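Local atomic coordinates of ZmpA Glycopeptidase (Clostridium perfringens, PDB entry 6XSX), a protein that probably cleaves glycosylated proteins as a bacterial glycopeptidase, this piece being its M60-family metallopeptidase catalytic module. Residues Val352-Thr364 with Ser428-Leu440. Sequence-based numbering, arbitrary orientation.
With EDO (1,2-ethanediol), chain G; EDO (1,2-ethanediol), chain E.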
loop_
_atom_site.group_PDB
_atom_site.type_symbol
_atom_site.label_atom_id
_atom_site.label_comp_id
_atom_site.label_asym_id
_atom_site.label_seq_id
_atom_site.Cartn_x
_atom_site.Cartn_y
_atom_site.Cartn_z
ATOM N N VAL A 352 5.402 13.384 -4.872
ATOM C CA VAL A 352 4.533 12.415 -5.533
ATOM C C VAL A 352 3.386 13.134 -6.252
ATOM O O VAL A 352 2.805 12.573 -7.182
ATOM C CB VAL A 352 4.024 11.315 -4.573
ATOM C CG1 VAL A 352 2.821 11.761 -3.755
ATOM C CG2 VAL A 352 3.700 10.026 -5.323
ATOM N N ALA A 353 3.110 14.385 -5.834
ATOM C CA ALA A 353 1.963 15.164 -6.292
ATOM C C ALA A 353 1.771 15.092 -7.812
ATOM O O ALA A 353 0.664 14.799 -8.268
ATOM C CB ALA A 353 2.046 16.594 -5.805
ATOM N N PRO A 354 2.799 15.368 -8.651
ATOM C CA PRO A 354 2.618 15.359 -10.106
ATOM C C PRO A 354 2.125 14.030 -10.682
ATOM O O PRO A 354 1.420 14.007 -11.695
ATOM C CB PRO A 354 4.023 15.690 -10.650
ATOM C CG PRO A 354 4.961 15.357 -9.501
ATOM C CD PRO A 354 4.174 15.734 -8.265
ATOM N N LEU A 355 2.532 12.933 -10.035
ATOM C CA LEU A 355 2.185 11.586 -10.460
ATOM C C LEU A 355 0.756 11.277 -10.022
ATOM O O LEU A 355 -0.010 10.675 -10.770
ATOM C CB LEU A 355 3.177 10.585 -9.853
ATOM C CG LEU A 355 4.614 10.693 -10.378
ATOM C CD1 LEU A 355 5.565 9.830 -9.559
ATOM C CD2 LEU A 355 4.700 10.323 -11.847
ATOM N N TRP A 356 0.413 11.691 -8.800
ATOM C CA TRP A 356 -0.934 11.514 -8.284
ATOM C C TRP A 356 -1.948 12.238 -9.175
ATOM O O TRP A 356 -3.017 11.702 -9.476
ATOM C CB TRP A 356 -1.010 11.968 -6.820
ATOM C CG TRP A 356 -2.377 11.819 -6.223
ATOM C CD1 TRP A 356 -3.151 12.803 -5.681
ATOM C CD2 TRP A 356 -3.151 10.608 -6.138
ATOM N NE1 TRP A 356 -4.335 12.283 -5.233
ATOM C CE2 TRP A 356 -4.373 10.944 -5.517
ATOM C CE3 TRP A 356 -2.933 9.275 -6.517
ATOM C CZ2 TRP A 356 -5.369 9.996 -5.272
ATOM C CZ3 TRP A 356 -3.922 8.338 -6.278
ATOM C CH2 TRP A 356 -5.123 8.697 -5.662
ATOM N N GLN A 357 -1.599 13.460 -9.598
ATOM C CA GLN A 357 -2.446 14.266 -10.468
ATOM C C GLN A 357 -2.738 13.538 -11.779
ATOM O O GLN A 357 -3.875 13.554 -12.250
ATOM C CB GLN A 357 -1.793 15.615 -10.770
ATOM C CG GLN A 357 -1.743 16.547 -9.574
ATOM C CD GLN A 357 -1.225 17.912 -9.946
ATOM O OE1 GLN A 357 -0.210 18.045 -10.625
ATOM N NE2 GLN A 357 -1.925 18.945 -9.494
ATOM N N LEU A 358 -1.703 12.935 -12.381
ATOM C CA LEU A 358 -1.875 12.184 -13.619
ATOM C C LEU A 358 -2.804 10.993 -13.389
ATOM O O LEU A 358 -3.545 10.624 -14.294
ATOM C CB LEU A 358 -0.516 11.731 -14.168
ATOM C CG LEU A 358 0.441 12.855 -14.577
ATOM C CD1 LEU A 358 1.807 12.309 -14.990
ATOM C CD2 LEU A 358 -0.147 13.722 -15.687
ATOM N N GLN A 359 -2.773 10.419 -12.176
ATOM C CA GLN A 359 -3.595 9.270 -11.821
ATOM C C GLN A 359 -5.036 9.709 -11.549
ATOM O O GLN A 359 -5.978 8.977 -11.846
ATOM C CB GLN A 359 -3.012 8.531 -10.615
ATOM C CG GLN A 359 -3.850 7.352 -10.134
ATOM C CD GLN A 359 -3.902 6.198 -11.113
ATOM O OE1 GLN A 359 -3.094 6.090 -12.030
ATOM N NE2 GLN A 359 -4.876 5.329 -10.935
ATOM N N LEU A 360 -5.208 10.909 -10.993
ATOM C CA LEU A 360 -6.544 11.468 -10.832
ATOM C C LEU A 360 -7.157 11.692 -12.218
ATOM O O LEU A 360 -8.337 11.430 -12.431
ATOM C CB LEU A 360 -6.450 12.785 -10.049
ATOM C CG LEU A 360 -6.175 12.667 -8.546
ATOM C CD1 LEU A 360 -5.789 14.028 -7.971
ATOM C CD2 LEU A 360 -7.401 12.145 -7.809
ATOM N N TYR A 361 -6.332 12.160 -13.167
ATOM C CA TYR A 361 -6.786 12.502 -14.507
ATOM C C TYR A 361 -7.188 11.243 -15.269
ATOM O O TYR A 361 -8.200 11.248 -15.964
ATOM C CB TYR A 361 -5.720 13.300 -15.263
ATOM C CG TYR A 361 -6.028 13.524 -16.724
ATOM C CD1 TYR A 361 -7.075 14.347 -17.119
ATOM C CD2 TYR A 361 -5.287 12.899 -17.715
ATOM C CE1 TYR A 361 -7.370 14.556 -18.457
ATOM C CE2 TYR A 361 -5.567 13.092 -19.059
ATOM C CZ TYR A 361 -6.609 13.929 -19.431
ATOM O OH TYR A 361 -6.908 14.117 -20.747
ATOM N N ASP A 362 -6.390 10.175 -15.121
ATOM C CA ASP A 362 -6.619 8.926 -15.834
ATOM C C ASP A 362 -6.122 7.761 -14.980
ATOM O O ASP A 362 -4.914 7.518 -14.862
ATOM C CB ASP A 362 -5.939 8.959 -17.207
ATOM C CG ASP A 362 -6.231 7.769 -18.113
ATOM O OD1 ASP A 362 -6.555 6.678 -17.597
ATOM O OD2 ASP A 362 -6.113 7.943 -19.331
ATOM N N LYS A 363 -7.092 7.023 -14.430
ATOM C CA LYS A 363 -6.875 5.942 -13.486
ATOM C C LYS A 363 -6.068 4.789 -14.092
ATOM O O LYS A 363 -5.608 3.929 -13.344
ATOM C CB LYS A 363 -8.227 5.452 -12.964
ATOM C CG LYS A 363 -9.093 4.750 -13.998
ATOM C CD LYS A 363 -10.471 4.451 -13.457
ATOM C CE LYS A 363 -11.130 3.303 -14.182
ATOM N NZ LYS A 363 -12.368 2.875 -13.492
ATOM N N THR A 364 -5.875 4.774 -15.419
ATOM C CA THR A 364 -5.053 3.745 -16.055
ATOM C C THR A 364 -3.563 4.092 -16.005
ATOM O O THR A 364 -2.733 3.306 -16.456
ATOM C CB THR A 364 -5.446 3.455 -17.515
ATOM O OG1 THR A 364 -5.122 4.572 -18.347
ATOM C CG2 THR A 364 -6.897 3.045 -17.690
ATOM N N SER A 428 -3.734 19.488 -23.781
ATOM C CA SER A 428 -4.504 20.695 -24.007
ATOM C C SER A 428 -5.246 21.075 -22.732
ATOM O O SER A 428 -6.028 22.018 -22.743
ATOM C CB SER A 428 -5.448 20.533 -25.173
ATOM O OG SER A 428 -6.301 19.416 -24.974
ATOM N N ASN A 429 -5.028 20.305 -21.659
ATOM C CA ASN A 429 -5.585 20.594 -20.348
ATOM C C ASN A 429 -4.439 20.951 -19.408
ATOM O O ASN A 429 -3.353 20.374 -19.500
ATOM C CB ASN A 429 -6.282 19.382 -19.722
ATOM C CG ASN A 429 -7.383 18.785 -20.574
ATOM O OD1 ASN A 429 -7.115 18.001 -21.488
ATOM N ND2 ASN A 429 -8.623 19.141 -20.271
ATOM N N LYS A 430 -4.704 21.875 -18.479
ATOM C CA LYS A 430 -3.742 22.210 -17.440
ATOM C C LYS A 430 -3.790 21.139 -16.351
ATOM O O LYS A 430 -4.392 21.328 -15.294
ATOM C CB LYS A 430 -3.981 23.643 -16.946
ATOM C CG LYS A 430 -3.934 24.699 -18.046
ATOM C CD LYS A 430 -3.857 26.126 -17.508
ATOM C CE LYS A 430 -3.759 27.175 -18.598
ATOM N NZ LYS A 430 -3.894 28.540 -18.038
ATOM N N LEU A 431 -3.145 20.006 -16.630
ATOM C CA LEU A 431 -3.256 18.816 -15.802
ATOM C C LEU A 431 -2.752 19.107 -14.389
ATOM O O LEU A 431 -3.152 18.426 -13.451
ATOM C CB LEU A 431 -2.474 17.672 -16.452
ATOM C CG LEU A 431 -2.929 17.239 -17.849
ATOM C CD1 LEU A 431 -2.007 16.151 -18.372
ATOM C CD2 LEU A 431 -4.374 16.748 -17.846
ATOM N N TRP A 432 -1.903 20.135 -14.238
ATOM C CA TRP A 432 -1.340 20.463 -12.934
ATOM C C TRP A 432 -2.373 21.101 -12.006
ATOM O O TRP A 432 -2.057 21.389 -10.855
ATOM C CB TRP A 432 -0.090 21.344 -13.055
ATOM C CG TRP A 432 -0.258 22.465 -14.038
ATOM C CD1 TRP A 432 -0.663 23.739 -13.770
ATOM C CD2 TRP A 432 -0.054 22.399 -15.461
ATOM N NE1 TRP A 432 -0.713 24.478 -14.922
ATOM C CE2 TRP A 432 -0.345 23.684 -15.977
ATOM C CE3 TRP A 432 0.345 21.386 -16.347
ATOM C CZ2 TRP A 432 -0.244 23.980 -17.339
ATOM C CZ3 TRP A 432 0.433 21.676 -17.693
ATOM C CH2 TRP A 432 0.145 22.955 -18.181
ATOM N N TYR A 433 -3.602 21.317 -12.490
ATOM C CA TYR A 433 -4.663 21.802 -11.615
ATOM C C TYR A 433 -5.437 20.637 -10.986
ATOM O O TYR A 433 -6.330 20.870 -10.173
ATOM C CB TYR A 433 -5.619 22.753 -12.346
ATOM C CG TYR A 433 -5.075 24.115 -12.723
ATOM C CD1 TYR A 433 -3.999 24.680 -12.052
ATOM C CD2 TYR A 433 -5.670 24.867 -13.727
ATOM C CE1 TYR A 433 -3.497 25.924 -12.399
ATOM C CE2 TYR A 433 -5.184 26.117 -14.084
ATOM C CZ TYR A 433 -4.094 26.649 -13.416
ATOM O OH TYR A 433 -3.603 27.878 -13.753
ATOM N N ALA A 434 -5.105 19.385 -11.352
ATOM C CA ALA A 434 -5.799 18.235 -10.784
ATOM C C ALA A 434 -5.675 18.257 -9.263
ATOM O O ALA A 434 -4.620 18.606 -8.732
ATOM C CB ALA A 434 -5.256 16.934 -11.336
ATOM N N ASN A 435 -6.766 17.879 -8.588
ATOM C CA ASN A 435 -6.805 17.772 -7.135
ATOM C C ASN A 435 -7.936 16.827 -6.728
ATOM O O ASN A 435 -8.746 16.427 -7.562
ATOM C CB ASN A 435 -6.868 19.150 -6.463
ATOM C CG ASN A 435 -8.192 19.850 -6.670
ATOM O OD1 ASN A 435 -9.168 19.521 -6.004
ATOM N ND2 ASN A 435 -8.244 20.803 -7.592
ATOM N N ASP A 436 -7.974 16.477 -5.437
ATOM C CA ASP A 436 -8.863 15.471 -4.883
ATOM C C ASP A 436 -10.340 15.778 -5.126
ATOM O O ASP A 436 -11.147 14.849 -5.101
ATOM C CB ASP A 436 -8.561 15.187 -3.404
ATOM C CG ASP A 436 -7.196 14.558 -3.172
ATOM O OD1 ASP A 436 -6.631 14.008 -4.121
ATOM O OD2 ASP A 436 -6.698 14.647 -2.051
ATOM N N LYS A 437 -10.708 17.048 -5.363
ATOM C CA LYS A 437 -12.112 17.361 -5.625
ATOM C C LYS A 437 -12.644 16.561 -6.816
ATOM O O LYS A 437 -13.838 16.273 -6.884
ATOM C CB LYS A 437 -12.355 18.863 -5.801
ATOM C CG LYS A 437 -12.112 19.688 -4.546
ATOM C CD LYS A 437 -12.884 20.993 -4.525
ATOM C CE LYS A 437 -14.384 20.790 -4.544
ATOM N NZ LYS A 437 -15.095 22.088 -4.612
ATOM N N MET A 438 -11.740 16.162 -7.718
ATOM C CA MET A 438 -12.104 15.440 -8.933
ATOM C C MET A 438 -12.830 14.130 -8.602
ATOM O O MET A 438 -13.673 13.706 -9.383
ATOM C CB MET A 438 -10.881 15.150 -9.812
ATOM C CG MET A 438 -10.324 16.391 -10.518
ATOM S SD MET A 438 -8.668 16.079 -11.201
ATOM C CE MET A 438 -9.074 14.867 -12.460
ATOM N N TYR A 439 -12.519 13.500 -7.453
ATOM C CA TYR A 439 -13.299 12.352 -7.005
ATOM C C TYR A 439 -14.258 12.712 -5.868
ATOM O O TYR A 439 -15.348 12.140 -5.790
ATOM C CB TYR A 439 -12.437 11.117 -6.714
ATOM C CG TYR A 439 -11.564 11.191 -5.484
ATOM C CD1 TYR A 439 -10.242 11.593 -5.579
ATOM C CD2 TYR A 439 -12.048 10.852 -4.230
ATOM C CE1 TYR A 439 -9.419 11.660 -4.465
ATOM C CE2 TYR A 439 -11.240 10.911 -3.101
ATOM C CZ TYR A 439 -9.918 11.314 -3.221
ATOM O OH TYR A 439 -9.093 11.365 -2.128
ATOM N N LEU A 440 -13.851 13.639 -4.985
ATOM C CA LEU A 440 -14.648 13.980 -3.811
ATOM C C LEU A 440 -15.993 14.610 -4.187
ATOM O O LEU A 440 -16.974 14.442 -3.458
ATOM C CB LEU A 440 -13.843 14.906 -2.891
ATOM C CG LEU A 440 -12.698 14.238 -2.126
ATOM C CD1 LEU A 440 -11.813 15.285 -1.469
ATOM C CD2 LEU A 440 -13.222 13.245 -1.091
HETATM C C1 EDO G . -2.696 6.731 -19.165
HETATM O O1 EDO G . -2.701 5.328 -19.366
HETATM C C2 EDO G . -2.908 7.485 -20.428
HETATM O O2 EDO G . -3.851 6.859 -21.272
HETATM C C1 EDO E . -13.815 25.576 -5.868
HETATM O O1 EDO E . -13.771 24.158 -5.869
HETATM C C2 EDO E . -14.686 26.163 -4.819
HETATM O O2 EDO E . -15.611 25.248 -4.296
HETATM O O HOH W 1 -8.684 15.755 -21.579
#
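The last turns of helix 347-361, in the helical part of the M60 peptidase module, pack against the connection 428-440, which leads from the helices toward the C-terminal β-strands; Q357, L360 and Y361 meet it. The contact illustrates how helix side chains tie down an irregular chain by bonding both its backbone carbonyls and a side-chain carboxylate. With CG anti to the carbonyl carbon (chi1 -70°), Q357 extends over A434, and its NE2 donates to the carbonyls of W432, in the 3-10 turn 431-433, and of A434, just after it. A434 O receives it on a lone pair at 2.8 Å, whereas W432 O, also 2.8 Å from NE2, is approached from above its carbonyl plane. H409 holds Q357 OE1, so both ends of the amide are engaged and its rotation is fixed. One turn before L360, W356 sends NE1 almost straight (170°) to D436 OD1, 3.1 Å away and in the indole plane; S314, T317 and W322 bind the other carboxylate oxygen. L360 lays CD1 against the N435 backbone and CD2 at the edge of the Y439 ring. N435 OD1 caps K437 N, and a weak N435 N to M438 SD bond completes a capping box. At Y361, L431 CD2 sits 3.6 Å above the ring centre in a CH-pi contact; N429 ND2 bonds I520 O, while a water bridges Y361 OH to N429 OD1, donating to the latter at 2.7 Å.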